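PDB 6LCJ: alpha-galactosidase from Thermus thermophilus, which probably hydrolyses terminal alpha-galactosyl groups from galactosides and related oligosaccharides, and assembles as a hexamer. Local coordinates for residues 27-32 and 104-109; 80-85 and 112-117; 203-208 and 242-247; 273-278 and 283-288. All coordinates share one frame; numbering follows the deposited sequence.

Interaction 1 of 4, residues 27-32 and 104-109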
loop_
_atom_site.group_PDB
_atom_site.type_symbol
_atom_site.label_atom_id
_atom_site.label_comp_id
_atom_site.label_asym_id
_atom_site.label_seq_id
_atom_site.Cartn_x
_atom_site.Cartn_y
_atom_site.Cartn_z
ATOM N N VAL E 27 -27.567 -42.225 -0.051
ATOM C CA VAL E 27 -28.681 -41.537 0.582
ATOM C C VAL E 27 -28.949 -40.242 -0.171
ATOM O O VAL E 27 -28.150 -39.787 -0.988
ATOM C CB VAL E 27 -28.422 -41.228 2.076
ATOM C CG1 VAL E 27 -28.425 -42.506 2.908
ATOM C CG2 VAL E 27 -27.107 -40.454 2.237
ATOM N N ARG E 28 -30.079 -39.634 0.148
ATOM C CA ARG E 28 -30.484 -38.370 -0.441
ATOM C C ARG E 28 -30.703 -37.364 0.679
ATOM O O ARG E 28 -31.473 -37.622 1.609
ATOM C CB ARG E 28 -31.746 -38.541 -1.278
ATOM C CG ARG E 28 -32.140 -37.294 -2.012
ATOM C CD ARG E 28 -33.408 -37.512 -2.811
ATOM N NE ARG E 28 -33.266 -38.553 -3.821
ATOM C CZ ARG E 28 -33.480 -38.342 -5.115
ATOM N NH1 ARG E 28 -33.842 -37.122 -5.533
ATOM N NH2 ARG E 28 -33.331 -39.343 -5.983
ATOM N N LEU E 29 -30.016 -36.231 0.590
ATOM C CA LEU E 29 -30.113 -35.151 1.557
ATOM C C LEU E 29 -30.989 -34.049 0.990
ATOM O O LEU E 29 -31.210 -33.972 -0.221
ATOM C CB LEU E 29 -28.724 -34.600 1.891
ATOM C CG LEU E 29 -27.661 -35.655 2.212
ATOM C CD1 LEU E 29 -26.346 -34.991 2.582
ATOM C CD2 LEU E 29 -28.136 -36.587 3.331
ATOM N N TRP E 30 -31.498 -33.197 1.878
ATOM C CA TRP E 30 -32.153 -31.968 1.450
ATOM C C TRP E 30 -31.572 -30.773 2.178
ATOM O O TRP E 30 -31.263 -30.856 3.370
ATOM C CB TRP E 30 -33.645 -32.005 1.685
ATOM C CG TRP E 30 -34.338 -32.199 0.420
ATOM C CD1 TRP E 30 -34.697 -31.234 -0.486
ATOM C CD2 TRP E 30 -34.722 -33.456 -0.143
ATOM N NE1 TRP E 30 -35.303 -31.825 -1.579
ATOM C CE2 TRP E 30 -35.333 -33.186 -1.389
ATOM C CE3 TRP E 30 -34.626 -34.784 0.295
ATOM C CZ2 TRP E 30 -35.841 -34.199 -2.202
ATOM C CZ3 TRP E 30 -35.129 -35.782 -0.511
ATOM C CH2 TRP E 30 -35.734 -35.486 -1.745
ATOM N N GLY E 31 -31.425 -29.660 1.460
ATOM C CA GLY E 31 -31.011 -28.434 2.106
ATOM C C GLY E 31 -30.243 -27.471 1.236
ATOM O O GLY E 31 -29.406 -27.877 0.423
ATOM N N ARG E 32 -30.524 -26.180 1.403
ATOM C CA ARG E 32 -29.741 -25.163 0.715
ATOM C C ARG E 32 -28.259 -25.324 1.017
ATOM O O ARG E 32 -27.415 -25.167 0.128
ATOM C CB ARG E 32 -30.225 -23.766 1.104
ATOM C CG ARG E 32 -30.067 -22.735 -0.006
ATOM C CD ARG E 32 -29.864 -21.332 0.548
ATOM N NE ARG E 32 -29.291 -20.415 -0.441
ATOM C CZ ARG E 32 -28.177 -19.703 -0.243
ATOM N NH1 ARG E 32 -27.515 -19.806 0.903
ATOM N NH2 ARG E 32 -27.717 -18.891 -1.191
ATOM N N LEU E 104 -15.746 -40.309 -0.743
ATOM C CA LEU E 104 -16.976 -39.765 -0.182
ATOM C C LEU E 104 -17.478 -38.708 -1.160
ATOM O O LEU E 104 -16.823 -37.680 -1.353
ATOM C CB LEU E 104 -16.730 -39.177 1.207
ATOM C CG LEU E 104 -17.945 -38.566 1.903
ATOM C CD1 LEU E 104 -18.881 -39.663 2.377
ATOM C CD2 LEU E 104 -17.498 -37.691 3.054
ATOM N N LEU E 105 -18.626 -38.962 -1.776
ATOM C CA LEU E 105 -19.170 -38.119 -2.832
ATOM C C LEU E 105 -20.393 -37.365 -2.337
ATOM O O LEU E 105 -21.290 -37.956 -1.731
ATOM C CB LEU E 105 -19.550 -38.950 -4.062
ATOM C CG LEU E 105 -20.076 -38.234 -5.307
ATOM C CD1 LEU E 105 -19.680 -38.979 -6.580
ATOM C CD2 LEU E 105 -21.602 -38.041 -5.254
ATOM N N LEU E 106 -20.431 -36.067 -2.628
ATOM C CA LEU E 106 -21.587 -35.213 -2.392
ATOM C C LEU E 106 -21.915 -34.515 -3.705
ATOM O O LEU E 106 -21.125 -33.698 -4.185
ATOM C CB LEU E 106 -21.296 -34.193 -1.291
ATOM C CG LEU E 106 -22.411 -33.179 -1.050
ATOM C CD1 LEU E 106 -23.543 -33.839 -0.246
ATOM C CD2 LEU E 106 -21.885 -31.906 -0.378
ATOM N N GLY E 107 -23.081 -34.821 -4.276
ATOM C CA GLY E 107 -23.461 -34.261 -5.562
ATOM C C GLY E 107 -24.865 -33.692 -5.636
ATOM O O GLY E 107 -25.827 -34.323 -5.198
ATOM N N ALA E 108 -25.002 -32.500 -6.206
ATOM C CA ALA E 108 -26.313 -31.885 -6.344
ATOM C C ALA E 108 -27.192 -32.638 -7.339
ATOM O O ALA E 108 -26.733 -33.097 -8.389
ATOM C CB ALA E 108 -26.166 -30.440 -6.795
ATOM N N LEU E 109 -28.471 -32.752 -7.006
ATOM C CA LEU E 109 -29.469 -33.309 -7.905
ATOM C C LEU E 109 -30.301 -32.234 -8.598
ATOM O O LEU E 109 -31.140 -32.574 -9.430
ATOM C CB LEU E 109 -30.384 -34.274 -7.141
ATOM C CG LEU E 109 -29.643 -35.507 -6.617
ATOM C CD1 LEU E 109 -30.584 -36.471 -5.923
ATOM C CD2 LEU E 109 -28.905 -36.209 -7.747
#
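Arg28 and Leu109, whose CA atoms lie 9.1 Å apart, sit respectively on strand 26-30 and just past the end of strand 102-108, two strands that run in the same direction with strand 132-137 hydrogen-bonded between them in one antiparallel sheet. Because that strand separates the backbones, only the side chains meet. Arg28 leaves its strand with CG anti to the backbone N (chi1 -175°) and then bends at chi3 (-61°), which brings the guanidinium over Leu109. There Leu109 CD1 lies against one face of the flat group, displaced toward its rim, 3.3 Å from Arg28 NH1 and 3.5 Å from Arg28 CZ, and the two side chains cross at about a right angle. Leu150 touches both of them, and Tyr147 of helix 140-149 also packs on Leu109. On the other face of the sheet, Leu29 CD1 reaches Leu106 CD1 at 4.1 Å, a methyl-to-methyl contact above strand 132-137, whose Trp133 touches Leu106. An alanine in place of Arg28 would probably remove the guanidinium face from Leu109 CD1 and open a gap beside Leu150. No hydrogen bond links the two segments. A guanidinium offers its N-H groups in its own plane, so a methyl can press on its face without blocking them, and van der Waals packing alone joins strand 26-30 to strand 102-108 and the loop that follows.

Interaction 2 of 4, residues 80-85 and 112-117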
loop_
_atom_site.group_PDB
_atom_site.type_symbol
_atom_site.label_atom_id
_atom_site.label_comp_id
_atom_site.label_asym_id
_atom_site.label_seq_id
_atom_site.Cartn_x
_atom_site.Cartn_y
_atom_site.Cartn_z
ATOM N N PRO E 80 -16.894 -17.942 -12.444
ATOM C CA PRO E 80 -16.020 -16.901 -11.866
ATOM C C PRO E 80 -15.883 -16.976 -10.358
ATOM O O PRO E 80 -14.803 -16.676 -9.834
ATOM C CB PRO E 80 -16.690 -15.598 -12.312
ATOM C CG PRO E 80 -17.419 -15.965 -13.567
ATOM C CD PRO E 80 -17.921 -17.372 -13.336
ATOM N N PHE E 81 -16.927 -17.398 -9.642
ATOM C CA PHE E 81 -16.805 -17.581 -8.197
ATOM C C PHE E 81 -15.701 -18.576 -7.864
ATOM O O PHE E 81 -14.840 -18.306 -7.018
ATOM C CB PHE E 81 -18.137 -18.043 -7.610
ATOM C CG PHE E 81 -18.082 -18.311 -6.133
ATOM C CD1 PHE E 81 -17.685 -19.556 -5.651
ATOM C CD2 PHE E 81 -18.432 -17.323 -5.220
ATOM C CE1 PHE E 81 -17.619 -19.812 -4.289
ATOM C CE2 PHE E 81 -18.380 -17.571 -3.857
ATOM C CZ PHE E 81 -17.967 -18.821 -3.393
ATOM N N LEU E 82 -15.714 -19.741 -8.518
ATOM C CA LEU E 82 -14.712 -20.775 -8.271
ATOM C C LEU E 82 -13.286 -20.279 -8.474
ATOM O O LEU E 82 -12.353 -20.874 -7.935
ATOM C CB LEU E 82 -14.951 -21.965 -9.207
ATOM C CG LEU E 82 -15.805 -23.161 -8.778
ATOM C CD1 LEU E 82 -17.075 -22.709 -8.094
ATOM C CD2 LEU E 82 -16.123 -23.988 -10.008
ATOM N N LEU E 83 -13.095 -19.222 -9.260
ATOM C CA LEU E 83 -11.770 -18.743 -9.613
ATOM C C LEU E 83 -11.326 -17.542 -8.786
ATOM O O LEU E 83 -10.140 -17.210 -8.802
ATOM C CB LEU E 83 -11.722 -18.381 -11.105
ATOM C CG LEU E 83 -11.885 -19.528 -12.099
ATOM C CD1 LEU E 83 -11.711 -19.028 -13.513
ATOM C CD2 LEU E 83 -10.910 -20.659 -11.801
ATOM N N GLU E 84 -12.239 -16.872 -8.085
ATOM C CA GLU E 84 -11.871 -15.763 -7.216
ATOM C C GLU E 84 -11.704 -16.184 -5.763
ATOM O O GLU E 84 -11.307 -15.354 -4.942
ATOM C CB GLU E 84 -12.916 -14.627 -7.287
ATOM C CG GLU E 84 -13.331 -14.177 -8.692
ATOM C CD GLU E 84 -12.289 -13.310 -9.405
ATOM O OE1 GLU E 84 -11.583 -12.532 -8.715
ATOM O OE2 GLU E 84 -12.176 -13.412 -10.651
ATOM N N ALA E 85 -11.991 -17.437 -5.422
ATOM C CA ALA E 85 -12.071 -17.862 -4.029
ATOM C C ALA E 85 -10.750 -18.454 -3.553
ATOM O O ALA E 85 -10.022 -19.091 -4.323
ATOM C CB ALA E 85 -13.194 -18.885 -3.848
ATOM N N GLY E 112 -27.595 -25.196 -9.887
ATOM C CA GLY E 112 -27.110 -24.020 -9.190
ATOM C C GLY E 112 -26.346 -24.276 -7.915
ATOM O O GLY E 112 -26.330 -23.412 -7.038
ATOM N N ALA E 113 -25.699 -25.433 -7.785
ATOM C CA ALA E 113 -24.990 -25.801 -6.572
ATOM C C ALA E 113 -23.474 -25.750 -6.762
ATOM O O ALA E 113 -22.950 -25.948 -7.863
ATOM C CB ALA E 113 -25.406 -27.196 -6.108
ATOM N N ARG E 114 -22.774 -25.468 -5.665
ATOM C CA ARG E 114 -21.327 -25.568 -5.588
ATOM C C ARG E 114 -20.965 -26.413 -4.375
ATOM O O ARG E 114 -21.765 -26.573 -3.453
ATOM C CB ARG E 114 -20.682 -24.196 -5.491
ATOM C CG ARG E 114 -20.945 -23.294 -6.678
ATOM C CD ARG E 114 -20.256 -21.998 -6.428
ATOM N NE ARG E 114 -20.446 -20.983 -7.452
ATOM C CZ ARG E 114 -21.273 -19.948 -7.339
ATOM N NH1 ARG E 114 -22.038 -19.802 -6.257
ATOM N NH2 ARG E 114 -21.347 -19.067 -8.321
ATOM N N VAL E 115 -19.757 -26.974 -4.378
ATOM C CA VAL E 115 -19.325 -27.862 -3.301
ATOM C C VAL E 115 -17.920 -27.476 -2.866
ATOM O O VAL E 115 -16.999 -27.433 -3.690
ATOM C CB VAL E 115 -19.377 -29.346 -3.702
ATOM C CG1 VAL E 115 -18.792 -30.201 -2.593
ATOM C CG2 VAL E 115 -20.811 -29.756 -3.986
ATOM N N LEU E 116 -17.762 -27.205 -1.570
ATOM C CA LEU E 116 -16.491 -26.821 -0.977
ATOM C C LEU E 116 -15.842 -28.045 -0.346
ATOM O O LEU E 116 -16.504 -28.822 0.351
ATOM C CB LEU E 116 -16.696 -25.718 0.057
ATOM C CG LEU E 116 -15.574 -25.332 1.022
ATOM C CD1 LEU E 116 -14.473 -24.578 0.315
ATOM C CD2 LEU E 116 -16.162 -24.464 2.109
ATOM N N GLY E 117 -14.566 -28.240 -0.631
ATOM C CA GLY E 117 -13.858 -29.372 -0.084
ATOM C C GLY E 117 -12.716 -28.926 0.795
ATOM O O GLY E 117 -11.860 -28.159 0.349
#
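Arg114 extends from strand 113-117 toward Phe81 and Leu82 on the short, weakly bonded helix 80-84. Its CB points at the helix, and the chain then runs straight from CG to NE. CG comes first to Leu82 CD1, at 4.2 Å. The next carbon, Arg114 CD, is flanked by Leu82 CD1 at 3.7 Å and Phe81 CD1 at 3.6 Å. Strand 113-117 lies in the six-stranded antiparallel sheet of the N-terminal beta domain, and this side chain reaches from it toward the barrel, since NH2 forms a salt bridge with Glu315, in the loop before helix 317-331. NE stays near Phe81 CD1 while forming a salt bridge with Asp79. At CZ the flat group is covered on one face by Phe81, whose CG stands 3.7 Å above its centre, with ring and guanidinium 30° apart. Leu82 CD1 sits instead at the guanidinium edge, near its plane. A leucine in place of Arg114 would probably leave Asp79 and Glu315 without their positive partner and uncover that side of Phe81. At the tip, Arg114 NH1 lies over one face of the Phe81 ring, displaced toward its rim, and Arg114 NH2 is 3.4 Å from Phe81 CB; the Phe81 ring also meets Trp89 edge-to-face.

Interaction 3 of 4, residues 203-208 and 242-247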
loop_
_atom_site.group_PDB
_atom_site.type_symbol
_atom_site.label_atom_id
_atom_site.label_comp_id
_atom_site.label_asym_id
_atom_site.label_seq_id
_atom_site.Cartn_x
_atom_site.Cartn_y
_atom_site.Cartn_z
ATOM N N LEU E 203 -19.867 -12.529 -34.732
ATOM C CA LEU E 203 -20.664 -12.990 -33.604
ATOM C C LEU E 203 -21.961 -12.197 -33.549
ATOM O O LEU E 203 -21.939 -10.965 -33.491
ATOM C CB LEU E 203 -19.888 -12.823 -32.307
ATOM C CG LEU E 203 -18.609 -13.632 -32.167
ATOM C CD1 LEU E 203 -17.967 -13.274 -30.842
ATOM C CD2 LEU E 203 -18.877 -15.152 -32.295
ATOM N N GLY E 204 -23.091 -12.895 -33.572
ATOM C CA GLY E 204 -24.370 -12.229 -33.641
ATOM C C GLY E 204 -24.857 -11.943 -35.047
ATOM O O GLY E 204 -26.040 -11.614 -35.218
ATOM N N ASP E 205 -23.987 -12.073 -36.050
ATOM C CA ASP E 205 -24.334 -11.962 -37.469
ATOM C C ASP E 205 -24.092 -13.321 -38.136
ATOM O O ASP E 205 -23.129 -13.510 -38.884
ATOM C CB ASP E 205 -23.518 -10.842 -38.126
ATOM C CG ASP E 205 -24.054 -10.444 -39.504
ATOM O OD1 ASP E 205 -25.033 -11.067 -39.979
ATOM O OD2 ASP E 205 -23.476 -9.516 -40.111
ATOM N N TRP E 206 -24.976 -14.274 -37.844
ATOM C CA TRP E 206 -24.853 -15.660 -38.292
ATOM C C TRP E 206 -25.416 -15.803 -39.706
ATOM O O TRP E 206 -26.476 -16.384 -39.955
ATOM C CB TRP E 206 -25.544 -16.584 -37.300
ATOM C CG TRP E 206 -24.917 -16.431 -35.965
ATOM C CD1 TRP E 206 -25.405 -15.728 -34.895
ATOM C CD2 TRP E 206 -23.638 -16.936 -35.567
ATOM N NE1 TRP E 206 -24.519 -15.792 -33.849
ATOM C CE2 TRP E 206 -23.423 -16.527 -34.237
ATOM C CE3 TRP E 206 -22.654 -17.701 -36.208
ATOM C CZ2 TRP E 206 -22.262 -16.858 -33.534
ATOM C CZ3 TRP E 206 -21.510 -18.022 -35.517
ATOM C CH2 TRP E 206 -21.321 -17.608 -34.191
ATOM N N GLU E 207 -24.662 -15.233 -40.638
ATOM C CA GLU E 207 -24.931 -15.218 -42.059
ATOM C C GLU E 207 -23.591 -15.381 -42.754
ATOM O O GLU E 207 -22.559 -14.941 -42.226
ATOM C CB GLU E 207 -25.607 -13.907 -42.502
ATOM C CG GLU E 207 -27.059 -13.749 -42.060
ATOM C CD GLU E 207 -27.980 -14.772 -42.701
ATOM O OE1 GLU E 207 -27.780 -15.100 -43.893
ATOM O OE2 GLU E 207 -28.906 -15.255 -42.014
ATOM N N PRO E 208 -23.566 -16.029 -43.914
ATOM C CA PRO E 208 -22.278 -16.368 -44.533
ATOM C C PRO E 208 -21.505 -15.134 -44.967
ATOM O O PRO E 208 -22.055 -14.209 -45.564
ATOM C CB PRO E 208 -22.673 -17.234 -45.735
ATOM C CG PRO E 208 -24.172 -17.101 -45.876
ATOM C CD PRO E 208 -24.695 -16.747 -44.526
ATOM N N ASP E 242 -17.886 -4.891 -31.594
ATOM C CA ASP E 242 -17.992 -4.676 -33.036
ATOM C C ASP E 242 -19.219 -5.316 -33.663
ATOM O O ASP E 242 -19.499 -5.051 -34.836
ATOM C CB ASP E 242 -16.776 -5.243 -33.763
ATOM C CG ASP E 242 -15.482 -4.829 -33.134
ATOM O OD1 ASP E 242 -14.656 -5.727 -32.827
ATOM O OD2 ASP E 242 -15.296 -3.601 -32.950
ATOM N N SER E 243 -19.920 -6.179 -32.963
ATOM C CA SER E 243 -21.048 -6.847 -33.589
ATOM C C SER E 243 -22.153 -5.843 -33.884
ATOM O O SER E 243 -22.484 -5.020 -33.020
ATOM C CB SER E 243 -21.579 -7.953 -32.695
ATOM O OG SER E 243 -20.521 -8.754 -32.182
ATOM N N PRO E 244 -22.729 -5.861 -35.085
ATOM C CA PRO E 244 -23.910 -5.014 -35.342
ATOM C C PRO E 244 -25.002 -5.185 -34.295
ATOM O O PRO E 244 -25.572 -4.191 -33.827
ATOM C CB PRO E 244 -24.371 -5.473 -36.735
ATOM C CG PRO E 244 -23.657 -6.810 -36.984
ATOM C CD PRO E 244 -22.364 -6.699 -36.240
ATOM N N LEU E 245 -25.290 -6.428 -33.895
ATOM C CA LEU E 245 -26.338 -6.687 -32.910
ATOM C C LEU E 245 -26.055 -6.000 -31.577
ATOM O O LEU E 245 -26.992 -5.578 -30.887
ATOM C CB LEU E 245 -26.489 -8.193 -32.699
ATOM C CG LEU E 245 -27.693 -8.638 -31.876
ATOM C CD1 LEU E 245 -28.960 -8.539 -32.699
ATOM C CD2 LEU E 245 -27.491 -10.048 -31.363
ATOM N N PHE E 246 -24.779 -5.893 -31.188
ATOM C CA PHE E 246 -24.434 -5.171 -29.964
ATOM C C PHE E 246 -24.922 -3.734 -30.023
ATOM O O PHE E 246 -25.386 -3.190 -29.015
ATOM C CB PHE E 246 -22.924 -5.206 -29.740
ATOM C CG PHE E 246 -22.480 -4.720 -28.381
ATOM C CD1 PHE E 246 -22.046 -3.411 -28.200
ATOM C CD2 PHE E 246 -22.435 -5.591 -27.296
ATOM C CE1 PHE E 246 -21.611 -2.970 -26.957
ATOM C CE2 PHE E 246 -21.996 -5.155 -26.045
ATOM C CZ PHE E 246 -21.587 -3.845 -25.875
ATOM N N GLN E 247 -24.831 -3.107 -31.201
ATOM C CA GLN E 247 -25.265 -1.722 -31.361
ATOM C C GLN E 247 -26.762 -1.631 -31.612
ATOM O O GLN E 247 -27.430 -0.749 -31.066
ATOM C CB GLN E 247 -24.503 -1.058 -32.505
ATOM C CG GLN E 247 -23.028 -0.839 -32.227
ATOM C CD GLN E 247 -22.163 -1.227 -33.411
ATOM O OE1 GLN E 247 -22.628 -1.244 -34.557
ATOM N NE2 GLN E 247 -20.900 -1.545 -33.143
HETATM O O HOH W 1 -17.934 -10.077 -33.678
#
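Two connections of the TIM barrel meet where Leu203, Gly204 and Asp205 pack on the start of helix 244-248. Segment 203-208 follows barrel strand 192-195 and segment 242-247 follows the next one, 229-234, so both belong to the loops beyond the C-terminal ends of neighbouring strands. Ser243 occupies the N-cap position of the helix, but its hydroxyl makes no capping bond. With OG beside the backbone N (chi1 -46°), it turns instead to the other loop, 2.9 Å from Leu203 O; a hydrogen bond to that carbonyl is possible, although the proton has a competing acceptor. The same OG accepts from the backbone N of Thr240. A water completes the link: it accepts a hydrogen bond from Leu203 N and donates one to Ser243 OG, both at 3.3 Å, bridging the loops a second time. Gly204 lies in the closest part of the approach, its CA 5.9 Å from that of Leu245. A side chain there would point at the helix, its CB only about 3.5 Å from Leu245 CB, and would collide with Leu203 O, so this position suits glycine on both counts. Gly204 O lies 4.3 Å from Leu245 CB. Asp205 has a long, weak ion pair with Arg201, and its side chain crosses the ring of Pro244 at about a right angle, with Asp205 OD2 4.1 Å from Pro244 CG.

Interaction 4 of 4, residues 273-278 and 283-288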
loop_
_atom_site.group_PDB
_atom_site.type_symbol
_atom_site.label_atom_id
_atom_site.label_comp_id
_atom_site.label_asym_id
_atom_site.label_seq_id
_atom_site.Cartn_x
_atom_site.Cartn_y
_atom_site.Cartn_z
ATOM N N TYR E 273 -18.733 -10.356 -24.807
ATOM C CA TYR E 273 -19.911 -9.975 -24.060
ATOM C C TYR E 273 -20.969 -11.019 -24.344
ATOM O O TYR E 273 -20.840 -11.814 -25.273
ATOM C CB TYR E 273 -20.387 -8.560 -24.440
ATOM C CG TYR E 273 -19.323 -7.526 -24.184
ATOM C CD1 TYR E 273 -18.994 -7.156 -22.889
ATOM C CD2 TYR E 273 -18.632 -6.946 -25.222
ATOM C CE1 TYR E 273 -18.021 -6.233 -22.634
ATOM C CE2 TYR E 273 -17.650 -6.003 -24.979
ATOM C CZ TYR E 273 -17.349 -5.656 -23.681
ATOM O OH TYR E 273 -16.374 -4.722 -23.425
ATOM N N ALA E 274 -22.010 -11.022 -23.527
ATOM C CA ALA E 274 -23.022 -12.056 -23.574
ATOM C C ALA E 274 -24.362 -11.431 -23.922
ATOM O O ALA E 274 -24.620 -10.266 -23.604
ATOM C CB ALA E 274 -23.115 -12.796 -22.237
ATOM N N LEU E 275 -25.205 -12.211 -24.593
ATOM C CA LEU E 275 -26.611 -11.871 -24.722
ATOM C C LEU E 275 -27.361 -12.460 -23.539
ATOM O O LEU E 275 -27.007 -13.527 -23.035
ATOM C CB LEU E 275 -27.184 -12.392 -26.039
ATOM C CG LEU E 275 -26.505 -11.832 -27.289
ATOM C CD1 LEU E 275 -26.984 -12.584 -28.521
ATOM C CD2 LEU E 275 -26.718 -10.325 -27.439
ATOM N N ASP E 276 -28.391 -11.746 -23.087
ATOM C CA ASP E 276 -29.066 -12.072 -21.833
ATOM C C ASP E 276 -30.055 -13.199 -22.076
ATOM O O ASP E 276 -31.121 -12.985 -22.653
ATOM C CB ASP E 276 -29.754 -10.828 -21.274
ATOM C CG ASP E 276 -30.534 -11.094 -19.997
ATOM O OD1 ASP E 276 -30.521 -12.229 -19.472
ATOM O OD2 ASP E 276 -31.158 -10.131 -19.500
ATOM N N ALA E 277 -29.714 -14.401 -21.615
ATOM C CA ALA E 277 -30.587 -15.546 -21.804
ATOM C C ALA E 277 -31.818 -15.501 -20.903
ATOM O O ALA E 277 -32.674 -16.388 -21.002
ATOM C CB ALA E 277 -29.788 -16.840 -21.577
ATOM N N GLY E 278 -31.914 -14.522 -20.005
ATOM C CA GLY E 278 -33.164 -14.307 -19.302
ATOM C C GLY E 278 -34.161 -13.462 -20.057
ATOM O O GLY E 278 -35.314 -13.359 -19.643
ATOM N N VAL E 283 -33.733 -15.419 -26.242
ATOM C CA VAL E 283 -33.948 -16.857 -26.388
ATOM C C VAL E 283 -34.704 -17.164 -27.672
ATOM O O VAL E 283 -34.411 -18.144 -28.363
ATOM C CB VAL E 283 -34.702 -17.403 -25.167
ATOM C CG1 VAL E 283 -34.954 -18.880 -25.333
ATOM C CG2 VAL E 283 -33.928 -17.113 -23.912
ATOM N N GLU E 284 -35.711 -16.349 -27.989
ATOM C CA GLU E 284 -36.473 -16.529 -29.221
ATOM C C GLU E 284 -35.574 -16.376 -30.440
ATOM O O GLU E 284 -35.671 -17.148 -31.403
ATOM C CB GLU E 284 -37.608 -15.508 -29.244
ATOM C CG GLU E 284 -38.665 -15.658 -30.305
ATOM C CD GLU E 284 -39.750 -14.589 -30.141
ATOM O OE1 GLU E 284 -40.532 -14.675 -29.157
ATOM O OE2 GLU E 284 -39.797 -13.650 -30.972
ATOM N N TRP E 285 -34.688 -15.378 -30.405
ATOM C CA TRP E 285 -33.759 -15.140 -31.502
ATOM C C TRP E 285 -32.766 -16.295 -31.644
ATOM O O TRP E 285 -32.494 -16.755 -32.762
ATOM C CB TRP E 285 -33.063 -13.801 -31.254
ATOM C CG TRP E 285 -31.960 -13.410 -32.170
ATOM C CD1 TRP E 285 -32.064 -12.657 -33.312
ATOM C CD2 TRP E 285 -30.567 -13.694 -32.002
ATOM N NE1 TRP E 285 -30.819 -12.474 -33.874
ATOM C CE2 TRP E 285 -29.884 -13.102 -33.088
ATOM C CE3 TRP E 285 -29.830 -14.395 -31.047
ATOM C CZ2 TRP E 285 -28.500 -13.200 -33.243
ATOM C CZ3 TRP E 285 -28.451 -14.480 -31.200
ATOM C CH2 TRP E 285 -27.805 -13.885 -32.284
ATOM N N ALA E 286 -32.236 -16.795 -30.524
ATOM C CA ALA E 286 -31.295 -17.910 -30.602
ATOM C C ALA E 286 -31.987 -19.179 -31.093
ATOM O O ALA E 286 -31.417 -19.931 -31.891
ATOM C CB ALA E 286 -30.614 -18.141 -29.247
ATOM N N ALA E 287 -33.222 -19.427 -30.640
ATOM C CA ALA E 287 -33.997 -20.526 -31.208
ATOM C C ALA E 287 -34.231 -20.337 -32.707
ATOM O O ALA E 287 -34.262 -21.318 -33.454
ATOM C CB ALA E 287 -35.324 -20.679 -30.468
ATOM N N ASP E 288 -34.378 -19.097 -33.173
ATOM C CA ASP E 288 -34.501 -18.872 -34.608
ATOM C C ASP E 288 -33.206 -19.148 -35.350
ATOM O O ASP E 288 -33.250 -19.382 -36.563
ATOM C CB ASP E 288 -34.943 -17.440 -34.899
ATOM C CG ASP E 288 -36.375 -17.191 -34.515
ATOM O OD1 ASP E 288 -37.065 -18.159 -34.107
ATOM O OD2 ASP E 288 -36.814 -16.025 -34.618
#
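In an apolar cluster beside the first turns of helix 280-296, Leu275 meets Trp285 just after the chain has left strand 270-274. Leu275 CD1 touches the six-membered part of the indole, 3.6 Å from Trp285 CZ3 and 4.1 Å from Trp285 CH2, and the two side chains cross at about a right angle. Trp285 reaches that far because its CG is anti to the backbone N (chi1 174°), which carries the indole off the helix toward the loop. Trp252 packs edge-to-face against the same indole. Helix 280-296 is the one connecting barrel strands 229-234 and 298-303, so the contact lies where the chain turns back from the small three-stranded sheet into the barrel wall. The turn itself begins with an Asx turn: Asp276 OD1 accepts from Gly278 N at 2.7 Å, with an N-H...O angle of 147°, the donor standing 47° out of the carboxylate plane. Between these residues Ala277 presents its carbonyl to the helix, where Val283 CG2, anti to its own carbonyl carbon, comes to 3.3 Å from Ala277 O in plain van der Waals contact. Ala323 of helix 317-331 touches both Ala277 and Val283.

How the interactions relate
The contacts fall into two pairs. Interactions 1 and 2, with centres 16 Å apart, alternate along the chain in the N-terminal beta domain; strands 102-108 and 113-117 are successive but lie in different antiparallel sheets, which touch at Ala108 CB and Ala113 CB, 3.4 Å apart. Interactions 3 and 4 follow in series, 13 Å apart between centres, in the connections between strands of the barrel domain. They share a cluster in which Leu245 CD2 is 3.8 Å from both Trp285 CZ2 and Leu275 CD1, so helix 244-248 packs on helix 280-296. Between the pairs, interactions 2 and 4 come nearest, about 11 Å between nearest atoms; within interaction 2, Arg114 to Glu315 is one link between the domains.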